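Long-range contacts in filamentous hemagglutinin (Bordetella pertussis, PDB 1RWR), which is an adhesin exported by two-partner secretion, its N-terminal secretion domain, a beta-helix, probably directing passage through a dedicated outer-membrane transporter: residues 161-167 with 185-190; 230-236 with 254-258. One frame throughout, in Å; residues are numbered along the deposited sequence.

Contact 1. Residues 161-167 with 185-190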
# COMPACT_ATOMS: atom_id res chain seq x y z
N ASP A 161 0.85 3.25 1.41
CA ASP A 161 2.20 2.71 1.21
C ASP A 161 2.09 1.44 0.41
O ASP A 161 1.19 0.58 0.65
CB ASP A 161 2.86 2.32 2.54
CG ASP A 161 3.37 3.49 3.32
OD1 ASP A 161 3.24 4.68 2.88
OD2 ASP A 161 3.99 3.29 4.42
N VAL A 162 2.99 1.33 -0.56
CA VAL A 162 3.14 0.14 -1.40
C VAL A 162 4.58 -0.34 -1.20
O VAL A 162 5.53 0.40 -1.50
CB VAL A 162 2.93 0.44 -2.87
CG1 VAL A 162 3.19 -0.81 -3.69
CG2 VAL A 162 1.54 0.94 -3.15
N VAL A 163 4.73 -1.55 -0.65
CA VAL A 163 6.03 -2.06 -0.20
C VAL A 163 6.24 -3.46 -0.78
O VAL A 163 5.57 -4.41 -0.39
CB VAL A 163 6.08 -2.07 1.35
CG1 VAL A 163 7.47 -2.46 1.83
CG2 VAL A 163 5.69 -0.69 1.90
N ALA A 164 7.11 -3.59 -1.77
CA ALA A 164 7.17 -4.83 -2.56
C ALA A 164 8.55 -4.98 -3.16
O ALA A 164 9.38 -4.04 -3.08
CB ALA A 164 6.13 -4.82 -3.67
N ARG A 165 8.84 -6.14 -3.75
CA ARG A 165 10.15 -6.30 -4.35
C ARG A 165 10.24 -5.43 -5.59
O ARG A 165 11.24 -4.76 -5.79
CB ARG A 165 10.46 -7.76 -4.65
CG ARG A 165 11.94 -8.03 -4.99
CD ARG A 165 12.85 -7.87 -3.74
NE ARG A 165 14.28 -7.80 -4.02
CZ ARG A 165 15.12 -8.87 -4.12
NH1 ARG A 165 14.69 -10.11 -4.10
NH2 ARG A 165 16.41 -8.66 -4.31
N LEU A 166 9.20 -5.48 -6.40
CA LEU A 166 9.04 -4.64 -7.58
C LEU A 166 7.68 -3.96 -7.56
O LEU A 166 6.69 -4.50 -7.05
CB LEU A 166 9.11 -5.47 -8.85
CG LEU A 166 10.39 -6.28 -9.11
CD1 LEU A 166 10.19 -7.15 -10.36
CD2 LEU A 166 11.65 -5.41 -9.24
N VAL A 167 7.59 -2.80 -8.18
CA VAL A 167 6.33 -2.07 -8.24
C VAL A 167 6.13 -1.52 -9.65
O VAL A 167 7.04 -0.93 -10.21
CB VAL A 167 6.23 -0.94 -7.20
CG1 VAL A 167 4.86 -0.25 -7.28
CG2 VAL A 167 6.49 -1.45 -5.82
N ALA A 185 3.88 6.51 -0.25
CA ALA A 185 5.23 5.95 -0.26
C ALA A 185 5.22 4.68 -1.05
O ALA A 185 4.33 3.84 -0.87
CB ALA A 185 5.72 5.70 1.14
N VAL A 186 6.18 4.55 -1.96
CA VAL A 186 6.40 3.34 -2.73
C VAL A 186 7.83 2.90 -2.39
O VAL A 186 8.79 3.68 -2.58
CB VAL A 186 6.24 3.56 -4.23
CG1 VAL A 186 6.54 2.27 -5.00
CG2 VAL A 186 4.88 4.07 -4.58
N VAL A 187 7.97 1.71 -1.82
CA VAL A 187 9.25 1.22 -1.29
C VAL A 187 9.52 -0.12 -1.95
O VAL A 187 8.78 -1.12 -1.70
CB VAL A 187 9.20 1.09 0.22
CG1 VAL A 187 10.48 0.44 0.78
CG2 VAL A 187 8.91 2.45 0.87
N ALA A 188 10.52 -0.15 -2.83
CA ALA A 188 10.87 -1.35 -3.57
C ALA A 188 12.20 -1.91 -3.14
O ALA A 188 13.06 -1.16 -2.64
CB ALA A 188 10.87 -1.07 -5.06
N GLY A 189 12.37 -3.20 -3.32
CA GLY A 189 13.62 -3.89 -3.01
C GLY A 189 13.48 -4.85 -1.84
O GLY A 189 12.41 -5.01 -1.28
N ALA A 190 14.59 -5.52 -1.54
CA ALA A 190 14.64 -6.45 -0.43
C ALA A 190 14.87 -5.64 0.82
O ALA A 190 15.96 -5.11 1.05
CB ALA A 190 15.73 -7.49 -0.65

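Contact 2. Residues 230-236 with 254-258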
# COMPACT_ATOMS: atom_id res chain seq x y z
N ILE A 230 5.20 12.72 -1.28
CA ILE A 230 5.43 11.53 -2.11
C ILE A 230 6.88 11.07 -1.92
O ILE A 230 7.83 11.88 -2.01
CB ILE A 230 5.20 11.85 -3.60
CG1 ILE A 230 3.77 12.34 -3.84
CG2 ILE A 230 5.46 10.61 -4.48
CD1 ILE A 230 3.55 12.80 -5.26
N THR A 231 7.05 9.80 -1.61
CA THR A 231 8.35 9.21 -1.43
C THR A 231 8.44 7.94 -2.27
O THR A 231 7.59 7.07 -2.16
CB THR A 231 8.54 8.86 0.02
OG1 THR A 231 8.42 10.06 0.81
CG2 THR A 231 9.96 8.32 0.27
N LEU A 232 9.48 7.86 -3.10
CA LEU A 232 9.82 6.66 -3.87
C LEU A 232 11.20 6.19 -3.48
O LEU A 232 12.17 6.96 -3.54
CB LEU A 232 9.72 6.92 -5.38
CG LEU A 232 8.47 7.65 -5.93
CD1 LEU A 232 8.68 7.93 -7.43
CD2 LEU A 232 7.22 6.87 -5.73
N VAL A 233 11.29 4.93 -3.07
CA VAL A 233 12.50 4.35 -2.58
C VAL A 233 12.74 3.01 -3.26
O VAL A 233 11.83 2.18 -3.32
CB VAL A 233 12.46 4.15 -1.05
CG1 VAL A 233 13.70 3.35 -0.58
CG2 VAL A 233 12.35 5.50 -0.32
N SER A 234 13.96 2.80 -3.75
CA SER A 234 14.40 1.54 -4.31
C SER A 234 15.73 1.23 -3.66
O SER A 234 16.66 2.04 -3.71
CB SER A 234 14.58 1.69 -5.82
OG SER A 234 15.10 0.52 -6.39
N SER A 235 15.82 0.09 -2.99
CA SER A 235 17.01 -0.20 -2.21
C SER A 235 17.97 -1.23 -2.85
O SER A 235 19.14 -1.30 -2.43
CB SER A 235 16.58 -0.58 -0.78
OG SER A 235 15.81 -1.71 -0.88
N ASP A 236 17.54 -1.99 -3.85
CA ASP A 236 18.42 -3.01 -4.47
C ASP A 236 19.49 -2.36 -5.35
O ASP A 236 19.17 -1.57 -6.24
CB ASP A 236 17.66 -4.03 -5.30
CG ASP A 236 16.74 -4.93 -4.48
OD1 ASP A 236 16.84 -4.92 -3.21
OD2 ASP A 236 15.93 -5.68 -5.03
N THR A 254 10.35 13.08 -2.69
CA THR A 254 11.65 12.51 -2.39
C THR A 254 11.81 11.20 -3.13
O THR A 254 10.95 10.32 -3.01
CB THR A 254 11.78 12.27 -0.89
OG1 THR A 254 11.45 13.48 -0.18
CG2 THR A 254 13.21 11.90 -0.49
N VAL A 255 12.89 11.07 -3.88
CA VAL A 255 13.21 9.79 -4.53
C VAL A 255 14.62 9.37 -4.14
O VAL A 255 15.58 10.16 -4.29
CB VAL A 255 13.10 9.90 -6.08
CG1 VAL A 255 13.29 8.55 -6.70
CG2 VAL A 255 11.81 10.49 -6.50
N SER A 256 14.75 8.13 -3.69
CA SER A 256 16.03 7.53 -3.29
C SER A 256 16.18 6.22 -4.06
O SER A 256 15.28 5.38 -4.07
CB SER A 256 16.05 7.32 -1.77
OG SER A 256 17.18 6.56 -1.33
N SER A 257 17.31 6.06 -4.74
CA SER A 257 17.57 4.87 -5.52
C SER A 257 18.99 4.39 -5.34
O SER A 257 19.90 5.20 -5.27
CB SER A 257 17.28 5.15 -7.00
OG SER A 257 17.54 4.01 -7.81
N GLN A 258 19.17 3.08 -5.30
CA GLN A 258 20.53 2.49 -5.33
C GLN A 258 20.96 2.17 -6.76
O GLN A 258 21.93 1.44 -6.98
CB GLN A 258 20.62 1.28 -4.39
CG GLN A 258 20.32 1.64 -2.94
CD GLN A 258 21.17 2.80 -2.45
OE1 GLN A 258 20.66 3.77 -1.85
NE2 GLN A 258 22.48 2.72 -2.71
O HOH W 1 8.74 13.21 0.51
O HOH W 2 17.78 0.74 -6.50
O HOH W 3 17.52 3.83 -1.79

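Contact 1. Residues 161-167 with 185-190
Val162 and Val187 bond across two neighbouring coils of the parallel beta-helix, where Asp161 to Ala164 runs beside Ala185 to Ala188 as adjacent parallel strands of successive coils. The two strands run 4.7 Å apart and within 4° of parallel. Val162 is gripped on both of its polar atoms: its N donates to Ala185 O at 2.9 Å, and its O receives Val187 N. Ala164 N then reaches Val187 O, and Gly189 N, where the coil turns, gives a bent bond to Ala164 O at 3.1 Å and a weak one to Arg165 O.

Inside the coil, Val162, Ala164, Val186 and Ala188 share one face of the sheet. Val167, already past the corner, comes across to them: with CG1 anti to its backbone N (chi1 -178°), both methyls straddle Val186 CG1, each 3.8 Å away. On the reverse face, Asp161 OD1 lies 3.2 Å from Ala185 CB, while the carboxylate itself is held by Arg198 and Tyr193. At the corner, the chain of Arg165 bends at chi2 (70°), bringing CD to 3.6 Å from Gly189 C and laying one guanidinium face, near its rim, over Ala190 CB. Its charge is met by Asp236, and NH1 bonds to the carbonyls of Ala207 and Gln141.

The pair lies mid-sheet: strand 119-125 continues the ladder beyond Asp161 and Val163, strand 229-234 flanks strand 183-188 on its other edge, strands 144-147 and 215-219 pack against the valine-alanine face, and Tyr193 of strand 191-194 covers Val163 and Val187.

Contact 2. Residues 230-236 with 254-258
Thr231 to Val233 pair with Thr254 to Ser256 in the same parallel beta-helix, and here the ladder has a buried face and a partly exposed one, so that a single pair of strands serves two environments. The backbone comes first. Thr254 N bonds to Ile230 O, Leu232 N to Thr254 O, Ser256 N to Leu232 O at 2.8 Å and Ser234 N to Ser256 O, an unbroken parallel ladder with strand axes only 2° apart. A last bond, Gln258 N to Ser234 O, stretches to 3.1 Å and comes in 33° off the carbonyl plane.

On the inward face the contact between the strands is mainly apolar. Leu232 and Val255 run alongside each other in the same direction, with Leu232 CD1 4.1 Å from Val255 CG2; Val255 CG1 rests 3.7 Å from Leu232 O. Met225 of strand 225-226 meets Leu232, and Val241 of strand 240-243 meets Val255, Ser234 and Ser257. The hydroxyl of Ser257 bonds to Glu260 O and Gly259 N.

Water-mediated contacts join the polar groups. One water donates to Ile230 O and also bonds both threonine hydroxyls, Thr231 OG1 and Thr254 OG1. Near the turn, a second water links Ser234 OG with Gln258 N and Asp236 O. The third ties three groups together: it donates to Ser234 O and to Gln258 OE1, and accepts from Ser256 OG. A bend at chi2 turns the amide of Gln258 so that OE1 meets this water. With CG anti to its carbonyl carbon (chi1 -60°), Gln258 brings CG to 3.2 Å from Ser235 O.

How the contacts relate
Read from the N terminus, the chain runs through 161-167, makes a circuit and returns at 185-190, where contact 1 closes the first loop. It then forms the hairpin strands 191-194 and 199-202 and strand 215-219 before 230-236 opens contact 2, which closes when 254-258 comes back alongside. The two loops follow in series, neither enclosing nor crossing the other, and each has 17 residues between its segments. Strands 183-188 and 229-234 are themselves neighbours, with Val233 probably bonding through its N to Val186 O and through its O to Ala188 N, so the contacts join into four consecutive strands of one long parallel sheet. At the turns, Asp236 OD1 takes Ala190 N.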